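Local coordinates for SnoaL-like domain-containing protein (Burkholderia thailandensis E264, PDB 3EC9), which is of unknown function but adopts the NTF2-like fold of SnoaL-like proteins, which in many relatives encloses a pocket for small molecules, at residues A32-I37 with D59-N64. Numbering follows the deposited sequence.
Sequences AMMADI and DEIVRN
Met34 meets Ile61 and Val62 through aliphatic groups and selenium alone, and the flat groups lie to one side of this junction, within helix 58-72. There the guanidinium of Arg63 has Asp59 CG, one helical turn earlier, at its edge and in its plane. The grip is side-on, and its two stronger bonds share one oxygen: Arg63 NH2 lies 2.9 Å and Arg63 NE 3.0 Å from Asp59 OD2. Both nitrogens approach from the same face of the carboxylate, NH2 standing 44° out of its plane, and NE also makes a weak bond to Asp59 OD1.

Across the contact, Met34, present as selenomethionine, points toward the helix, crossing the side chains of Ile61 and Val62 at a slant. Its CG rests 3.7 Å from Val62 CG2, the methyl branch set beside that residue's own backbone N. A bend at chi2 (-75°) then turns the chain onward, and SE comes to 4.1 Å from Ile61 CG2 as well as 4.1 Å from Val62 CG2, touching both methyls. The backbones stay well apart, with 8.4 Å between Met34 CA and Val62 CA. In this NTF2-like alpha+beta fold, the packing joins the short helix 30-34 and the turn after it, with the start of strand 37-38, to the first turns of helix 58-72, which leads into an outermost strand of the curved sheet.

A type I turn from Met34 to Ile37, closed by a 3.1 Å hydrogen bond from Ile37 N to Met34 O, lets Ile37 face the same helix. Its contact is looser, Ile37 CG2 lying 4.3 Å from Ile61 CD1. Trp43 touches both isoleucines from strand 41-45, while Ile41, Tyr55 and Phe66 also pack on Ile61.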
# COMPACT_ATOMS: atom_id res chain seq x y z
N ALA B 32 5.45 -17.96 16.80
CA ALA B 32 4.12 -17.33 16.88
C ALA B 32 3.78 -16.54 15.60
O ALA B 32 2.63 -16.56 15.15
CB ALA B 32 4.00 -16.40 18.13
N MSE B 33 4.75 -15.85 15.01
CA MSE B 33 4.50 -15.14 13.74
C MSE B 33 3.87 -16.04 12.71
O MSE B 33 2.93 -15.63 12.02
CB MSE B 33 5.80 -14.65 13.14
CG MSE B 33 6.31 -13.40 13.75
SE MSE B 33 7.89 -12.94 12.74
CE MSE B 33 8.86 -12.07 14.15
N MSE B 34 4.42 -17.25 12.58
CA MSE B 34 4.03 -18.17 11.51
C MSE B 34 2.95 -19.20 11.90
O MSE B 34 2.51 -19.99 11.07
CB MSE B 34 5.27 -18.93 10.95
CG MSE B 34 6.40 -18.07 10.41
SE MSE B 34 5.92 -17.31 8.65
CE MSE B 34 5.37 -15.64 9.30
N ALA B 35 2.46 -19.12 13.13
CA ALA B 35 1.57 -20.17 13.72
C ALA B 35 0.28 -20.35 12.91
O ALA B 35 -0.24 -21.49 12.83
CB ALA B 35 1.23 -19.86 15.16
N ASP B 36 -0.26 -19.25 12.35
CA ASP B 36 -1.55 -19.30 11.66
C ASP B 36 -1.40 -19.23 10.13
O ASP B 36 -2.39 -19.06 9.42
CB ASP B 36 -2.49 -18.20 12.15
CG ASP B 36 -2.80 -18.33 13.62
OD1 ASP B 36 -3.19 -19.45 14.07
OD2 ASP B 36 -2.63 -17.32 14.33
N ILE B 37 -0.17 -19.38 9.64
CA ILE B 37 0.08 -19.37 8.21
C ILE B 37 -0.44 -20.66 7.58
O ILE B 37 -0.07 -21.77 8.00
CB ILE B 37 1.59 -19.18 7.93
CG1 ILE B 37 2.04 -17.80 8.41
CG2 ILE B 37 1.95 -19.28 6.44
CD1 ILE B 37 1.54 -16.54 7.60
N ASP B 59 8.35 -21.63 5.82
CA ASP B 59 9.82 -21.76 5.69
C ASP B 59 10.40 -20.75 4.74
O ASP B 59 11.43 -20.12 5.03
CB ASP B 59 10.25 -23.17 5.23
CG ASP B 59 11.76 -23.27 4.92
OD1 ASP B 59 12.60 -23.12 5.83
OD2 ASP B 59 12.09 -23.49 3.73
N GLU B 60 9.76 -20.60 3.58
CA GLU B 60 10.20 -19.62 2.58
C GLU B 60 10.16 -18.21 3.13
O GLU B 60 11.10 -17.42 2.96
CB GLU B 60 9.32 -19.69 1.33
CG GLU B 60 9.64 -20.86 0.42
CD GLU B 60 8.65 -20.97 -0.72
OE1 GLU B 60 8.34 -19.94 -1.35
OE2 GLU B 60 8.19 -22.11 -0.99
N ILE B 61 9.06 -17.90 3.79
CA ILE B 61 8.87 -16.54 4.31
C ILE B 61 9.95 -16.25 5.34
O ILE B 61 10.58 -15.19 5.33
CB ILE B 61 7.47 -16.39 4.91
CG1 ILE B 61 6.43 -16.55 3.80
CG2 ILE B 61 7.32 -15.01 5.59
CD1 ILE B 61 4.96 -16.96 4.34
N VAL B 62 10.21 -17.20 6.24
CA VAL B 62 11.21 -16.93 7.29
C VAL B 62 12.58 -16.78 6.65
O VAL B 62 13.31 -15.83 6.92
CB VAL B 62 11.22 -18.07 8.34
CG1 VAL B 62 12.41 -17.95 9.26
CG2 VAL B 62 9.88 -18.11 9.11
N ARG B 63 12.95 -17.71 5.79
CA ARG B 63 14.30 -17.66 5.19
C ARG B 63 14.49 -16.51 4.21
O ARG B 63 15.50 -15.84 4.25
CB ARG B 63 14.64 -18.97 4.48
CG ARG B 63 15.02 -20.14 5.40
CD ARG B 63 15.55 -21.35 4.60
NE ARG B 63 14.54 -21.78 3.66
CZ ARG B 63 14.46 -21.41 2.39
NH1 ARG B 63 15.43 -20.71 1.76
NH2 ARG B 63 13.38 -21.80 1.71
N ASN B 64 13.56 -16.31 3.29
CA ASN B 64 13.78 -15.38 2.18
C ASN B 64 13.28 -13.96 2.43
O ASN B 64 13.58 -13.04 1.65
CB ASN B 64 13.17 -15.93 0.89
CG ASN B 64 13.65 -17.37 0.55
OD1 ASN B 64 14.81 -17.75 0.83
ND2 ASN B 64 12.74 -18.18 -0.06